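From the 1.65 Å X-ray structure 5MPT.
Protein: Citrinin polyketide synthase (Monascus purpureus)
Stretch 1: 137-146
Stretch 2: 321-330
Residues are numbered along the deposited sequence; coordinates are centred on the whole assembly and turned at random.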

ATOM      1  N   ALA A 137       4.365 -12.825  -6.000  1.00 23.75           N
ATOM      2  CA  ALA A 137       5.365 -11.892  -5.495  1.00 24.63           C
ATOM      3  C   ALA A 137       5.245 -11.698  -3.987  1.00 23.63           C
ATOM      4  O   ALA A 137       6.253 -11.702  -3.290  1.00 21.77           O
ATOM      5  N   GLU A 138       4.030 -11.487  -3.467  1.00 23.28           N
ATOM      6  CA  GLU A 138       3.883 -11.226  -2.041  1.00 23.51           C
ATOM      7  C   GLU A 138       4.131 -12.468  -1.216  1.00 24.33           C
ATOM      8  O   GLU A 138       4.487 -12.367  -0.035  1.00 26.02           O
ATOM      9  N   HIS A 139       3.941 -13.635  -1.809  1.00 22.53           N
ATOM     10  CA  HIS A 139       4.231 -14.879  -1.097  1.00 22.55           C
ATOM     11  C   HIS A 139       5.728 -15.130  -1.019  1.00 23.50           C
ATOM     12  O   HIS A 139       6.237 -15.572   0.023  1.00 26.23           O
ATOM     13  N   LYS A 140       6.451 -14.836  -2.100  1.00 22.45           N
ATOM     14  CA  LYS A 140       7.902 -14.889  -2.045  1.00 23.33           C
ATOM     15  C   LYS A 140       8.435 -13.880  -1.035  1.00 24.73           C
ATOM     16  O   LYS A 140       9.361 -14.196  -0.271  1.00 27.30           O
ATOM     17  N   LEU A 141       7.881 -12.661  -1.025  1.00 25.18           N
ATOM     18  CA  LEU A 141       8.316 -11.676  -0.045  1.00 23.06           C
ATOM     19  C   LEU A 141       8.018 -12.154   1.368  1.00 23.46           C
ATOM     20  O   LEU A 141       8.802 -11.908   2.294  1.00 25.51           O
ATOM     21  N   THR A 142       6.878 -12.820   1.554  1.00 25.50           N
ATOM     22  CA  THR A 142       6.518 -13.329   2.873  1.00 25.32           C
ATOM     23  C   THR A 142       7.588 -14.291   3.404  1.00 24.59           C
ATOM     24  O   THR A 142       8.001 -14.215   4.579  1.00 24.47           O
ATOM     25  N   SER A 143       8.122 -15.143   2.537  1.00 24.30           N
ATOM     26  CA  SER A 143       9.153 -16.051   3.016  1.00 26.31           C
ATOM     27  C   SER A 143      10.535 -15.405   3.096  1.00 25.92           C
ATOM     28  O   SER A 143      11.356 -15.820   3.936  1.00 25.63           O
ATOM     29  N   LEU A 144      10.802 -14.386   2.269  1.00 27.72           N
ATOM     30  CA  LEU A 144      12.096 -13.704   2.286  1.00 28.36           C
ATOM     31  C   LEU A 144      12.381 -13.105   3.658  1.00 26.56           C
ATOM     32  O   LEU A 144      13.455 -13.334   4.250  1.00 26.66           O
ATOM     33  N   THR A 145      11.426 -12.361   4.208  1.00 24.99           N
ATOM     34  CA  THR A 145      11.617 -11.886   5.576  1.00 26.48           C
ATOM     35  C   THR A 145      11.201 -12.947   6.577  1.00 25.56           C
ATOM     36  O   THR A 145      11.839 -13.098   7.620  1.00 24.74           O
ATOM     37  N   GLY A 146      10.145 -13.699   6.256  1.00 25.29           N
ATOM     38  CA  GLY A 146       9.588 -14.666   7.196  1.00 23.85           C
ATOM     39  C   GLY A 146      10.574 -15.734   7.626  1.00 25.20           C
ATOM     40  O   GLY A 146      10.573 -16.149   8.785  1.00 26.34           O
ATOM     41  N   PRO A 321      -2.915  -9.839   6.745  1.00 24.67           N
ATOM     42  CA  PRO A 321      -1.819 -10.325   7.612  1.00 23.45           C
ATOM     43  C   PRO A 321      -0.443 -10.315   6.953  1.00 22.31           C
ATOM     44  O   PRO A 321       0.521  -9.875   7.605  1.00 22.34           O
ATOM     45  N   TRP A 322      -0.297 -10.780   5.702  1.00 19.04           N
ATOM     46  CA  TRP A 322       1.049 -10.807   5.128  1.00 21.64           C
ATOM     47  C   TRP A 322       1.643  -9.413   4.990  1.00 23.25           C
ATOM     48  O   TRP A 322       2.868  -9.260   5.070  1.00 22.40           O
ATOM     49  N   VAL A 323       0.809  -8.394   4.776  1.00 21.99           N
ATOM     50  CA  VAL A 323       1.313  -7.024   4.692  1.00 21.64           C
ATOM     51  C   VAL A 323       1.884  -6.583   6.037  1.00 22.51           C
ATOM     52  O   VAL A 323       3.017  -6.083   6.126  1.00 22.75           O
ATOM     53  N   ASP A 324       1.096  -6.720   7.103  1.00 22.56           N
ATOM     54  CA  ASP A 324       1.622  -6.439   8.437  1.00 23.00           C
ATOM     55  C   ASP A 324       2.862  -7.266   8.743  1.00 21.02           C
ATOM     56  O   ASP A 324       3.822  -6.772   9.337  1.00 23.97           O
ATOM     57  N   PHE A 325       2.846  -8.542   8.388  1.00 21.69           N
ATOM     58  CA  PHE A 325       3.928  -9.445   8.774  1.00 22.75           C
ATOM     59  C   PHE A 325       5.260  -8.989   8.201  1.00 24.58           C
ATOM     60  O   PHE A 325       6.304  -9.099   8.856  1.00 26.07           O
ATOM     61  N   ILE A 326       5.242  -8.471   6.975  1.00 24.94           N
ATOM     62  CA  ILE A 326       6.455  -8.019   6.304  1.00 25.54           C
ATOM     63  C   ILE A 326       6.765  -6.582   6.650  1.00 26.46           C
ATOM     64  O   ILE A 326       7.864  -6.264   7.096  1.00 25.73           O
ATOM     65  N   PHE A 327       5.834  -5.690   6.333  1.00 27.25           N
ATOM     66  CA  PHE A 327       6.115  -4.276   6.489  1.00 24.77           C
ATOM     67  C   PHE A 327       6.188  -3.867   7.939  1.00 25.01           C
ATOM     68  O   PHE A 327       6.861  -2.875   8.257  1.00 24.57           O
ATOM     69  N   GLY A 328       5.581  -4.639   8.839  1.00 26.14           N
ATOM     70  CA  GLY A 328       5.670  -4.301  10.231  1.00 26.14           C
ATOM     71  C   GLY A 328       7.077  -4.372  10.776  1.00 27.52           C
ATOM     72  O   GLY A 328       7.335  -3.815  11.847  1.00 29.30           O
ATOM     73  N   LEU A 329       8.001  -4.993  10.040  1.00 25.66           N
ATOM     74  CA  LEU A 329       9.408  -5.029  10.407  1.00 25.33           C
ATOM     75  C   LEU A 329      10.130  -3.719  10.121  1.00 26.47           C
ATOM     76  O   LEU A 329      11.296  -3.585  10.532  1.00 30.18           O
ATOM     77  N   LEU A 330       9.483  -2.777   9.435  1.00 27.36           N
ATOM     78  CA  LEU A 330      10.147  -1.604   8.890  1.00 29.50           C
ATOM     79  C   LEU A 330       9.732  -0.365   9.667  1.00 31.02           C
ATOM     80  O   LEU A 330       8.537  -0.143   9.907  1.00 31.07           O
TER

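Two helices, 179 or more residues apart in sequence between touching positions, cross at 38° with their axes 9.4 Å apart at closest approach. No direct hydrogen bond joins them; the direct contacts are van der Waals packing and one CH-pi contact.

Along stretch 2, Trp 322 comes first. Its CB points toward the partner helix, and chi1 in p sets one face of the indole against Glu 138, whose CB sits 3.4 Å from the centroid of the six-membered ring in a CH-pi contact. The carboxylate of Glu 138 and NE1 of Trp 322 find hydrogen bonds elsewhere in the structure. Val 323 points away and Asp 324 is out of reach.

Phe 325, chi1 t, also points toward the partner and sends CE2 to within 3.6 Å of Gly 146 CA; an ideal CB on Gly 146 would come tight to Phe 325 CE2 at 3.1 Å and would clash with Thr 142 O of its own helix at 2.3 Å. One water bridges the helices, 2.6 Å from Thr 145 OG1 and donating to Phe 325 O at 2.9 Å.

Ile 326 points toward the partner and touches Glu 138, Leu 141, Thr 142 and Thr 145. Its m,t rotamer carries CD1 to 3.8 Å from Leu 141 CG and 3.6 Å from Thr 142 OG1, a hydroxyl that donates to Glu 138 O (2.7 Å) within its own helix.

In the type I turn from Phe 327 to Leu 330, Leu 329 (m,t) points toward the partner and places its CD1 3.8 Å from Thr 145 CB.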

ATOM      1  CB  ALA A 137       5.264 -10.551  -6.237  1.00 26.64           C
ATOM      2  CB  GLU A 138       2.498 -10.693  -1.707  1.00 21.95           C
ATOM      3  CG  GLU A 138       1.344 -11.564  -2.143  1.00 21.45           C
ATOM      4  CD  GLU A 138       0.716 -11.064  -3.417  1.00 21.36           C
ATOM      5  OE1 GLU A 138       1.492 -10.748  -4.355  1.00 20.48           O
ATOM      6  OE2 GLU A 138      -0.526 -11.031  -3.454  1.00 22.00           O
ATOM      7  CB  HIS A 139       3.472 -16.002  -1.797  1.00 24.31           C
ATOM      8  CG  HIS A 139       2.003 -15.782  -1.761  1.00 22.95           C
ATOM      9  ND1 HIS A 139       1.147 -16.203  -2.760  1.00 22.50           N
ATOM     10  CD2 HIS A 139       1.241 -15.110  -0.868  1.00 22.91           C
ATOM     11  CE1 HIS A 139      -0.084 -15.839  -2.451  1.00 22.74           C
ATOM     12  NE2 HIS A 139      -0.053 -15.155  -1.322  1.00 23.72           N
ATOM     13  CB  LYS A 140       8.498 -14.616  -3.425  1.00 25.53           C
ATOM     14  CG  LYS A 140       8.149 -15.613  -4.510  1.00 28.59           C
ATOM     15  CD  LYS A 140       8.876 -15.235  -5.804  1.00 32.63           C
ATOM     16  CE  LYS A 140       8.538 -16.144  -6.964  1.00 41.72           C
ATOM     17  NZ  LYS A 140       8.911 -15.483  -8.263  1.00 49.70           N
ATOM     18  CB  LEU A 141       7.645 -10.332  -0.302  1.00 23.07           C
ATOM     19  CG  LEU A 141       8.267  -9.089   0.350  1.00 24.71           C
ATOM     20  CD1 LEU A 141       9.681  -8.868  -0.138  1.00 26.24           C
ATOM     21  CD2 LEU A 141       7.389  -7.907   0.046  1.00 25.02           C
ATOM     22  CB  THR A 142       5.151 -14.010   2.774  1.00 25.42           C
ATOM     23  OG1 THR A 142       4.141 -13.011   2.562  1.00 24.63           O
ATOM     24  CG2 THR A 142       4.825 -14.811   4.045  1.00 24.08           C
ATOM     25  CB  SER A 143       9.184 -17.302   2.140  1.00 28.14           C
ATOM     26  OG  SER A 143       8.131 -18.159   2.527  1.00 29.85           O
ATOM     27  CB  LEU A 144      12.126 -12.622   1.197  1.00 30.07           C
ATOM     28  CG  LEU A 144      13.435 -11.840   0.989  1.00 34.50           C
ATOM     29  CD1 LEU A 144      13.416 -11.090  -0.342  1.00 34.42           C
ATOM     30  CD2 LEU A 144      13.678 -10.820   2.071  1.00 38.83           C
ATOM     31  CB  THR A 145      10.824 -10.594   5.836  1.00 28.37           C
ATOM     32  OG1 THR A 145       9.436 -10.823   5.588  1.00 27.71           O
ATOM     33  CG2 THR A 145      11.300  -9.461   4.939  1.00 29.40           C
ATOM     34  CB  PRO A 321      -2.289 -11.731   8.008  1.00 26.54           C
ATOM     35  CG  PRO A 321      -3.755 -11.618   8.014  1.00 27.93           C
ATOM     36  CD  PRO A 321      -4.094 -10.716   6.866  1.00 25.42           C
ATOM     37  CB  TRP A 322       1.095 -11.521   3.784  1.00 21.72           C
ATOM     38  CG  TRP A 322       0.461 -10.816   2.567  1.00 18.06           C
ATOM     39  CD1 TRP A 322      -0.764 -11.060   2.030  1.00 20.62           C
ATOM     40  CD2 TRP A 322       1.040  -9.752   1.777  1.00 21.41           C
ATOM     41  NE1 TRP A 322      -0.981 -10.228   0.958  1.00 19.78           N
ATOM     42  CE2 TRP A 322       0.110  -9.422   0.784  1.00 19.66           C
ATOM     43  CE3 TRP A 322       2.255  -9.067   1.810  1.00 22.86           C
ATOM     44  CZ2 TRP A 322       0.361  -8.457  -0.156  1.00 20.46           C
ATOM     45  CZ3 TRP A 322       2.495  -8.114   0.886  1.00 22.70           C
ATOM     46  CH2 TRP A 322       1.560  -7.809  -0.095  1.00 21.65           C
ATOM     47  CB  VAL A 323       0.193  -6.076   4.217  1.00 23.15           C
ATOM     48  CG1 VAL A 323       0.670  -4.625   4.193  1.00 23.18           C
ATOM     49  CG2 VAL A 323      -0.334  -6.530   2.842  1.00 23.45           C
ATOM     50  CB  ASP A 324       0.557  -6.699   9.493  1.00 26.43           C
ATOM     51  CG  ASP A 324      -0.398  -5.546   9.624  1.00 30.37           C
ATOM     52  OD1 ASP A 324       0.113  -4.417   9.719  1.00 31.67           O
ATOM     53  OD2 ASP A 324      -1.627  -5.765   9.639  1.00 30.94           O
ATOM     54  CB  PHE A 325       3.597 -10.847   8.290  1.00 21.53           C
ATOM     55  CG  PHE A 325       4.644 -11.876   8.609  1.00 23.49           C
ATOM     56  CD1 PHE A 325       4.998 -12.155   9.919  1.00 25.63           C
ATOM     57  CD2 PHE A 325       5.286 -12.578   7.596  1.00 24.09           C
ATOM     58  CE1 PHE A 325       5.950 -13.112  10.198  1.00 25.96           C
ATOM     59  CE2 PHE A 325       6.235 -13.546   7.880  1.00 24.60           C
ATOM     60  CZ  PHE A 325       6.589 -13.777   9.185  1.00 25.06           C
ATOM     61  CB  ILE A 326       6.321  -8.133   4.785  1.00 22.76           C
ATOM     62  CG1 ILE A 326       6.058  -9.585   4.407  1.00 23.38           C
ATOM     63  CG2 ILE A 326       7.567  -7.567   4.088  1.00 23.29           C
ATOM     64  CD1 ILE A 326       5.642  -9.802   2.974  1.00 25.11           C
ATOM     65  CB  PHE A 327       5.063  -3.463   5.739  1.00 23.08           C
ATOM     66  CG  PHE A 327       5.216  -3.537   4.250  1.00 26.71           C
ATOM     67  CD1 PHE A 327       4.603  -4.532   3.519  1.00 26.35           C
ATOM     68  CD2 PHE A 327       5.952  -2.574   3.575  1.00 31.05           C
ATOM     69  CE1 PHE A 327       4.756  -4.609   2.139  1.00 28.87           C
ATOM     70  CE2 PHE A 327       6.085  -2.626   2.187  1.00 32.86           C
ATOM     71  CZ  PHE A 327       5.496  -3.636   1.476  1.00 31.25           C
ATOM     72  CB  LEU A 329      10.147  -6.117   9.636  1.00 25.18           C
ATOM     73  CG  LEU A 329       9.842  -7.579   9.929  1.00 29.54           C
ATOM     74  CD1 LEU A 329      10.526  -8.432   8.900  1.00 28.20           C
ATOM     75  CD2 LEU A 329      10.337  -7.917  11.324  1.00 34.44           C
ATOM     76  CB  LEU A 330       9.802  -1.437   7.412  1.00 31.77           C
ATOM     77  CG  LEU A 330      10.071  -2.700   6.595  1.00 35.37           C
ATOM     78  CD1 LEU A 330       9.561  -2.545   5.173  1.00 34.53           C
ATOM     79  CD2 LEU A 330      11.560  -3.049   6.592  1.00 38.13           C
TER
HETATM   80  O   HOH W   1       8.343 -10.998   7.983  1.00 26.70           O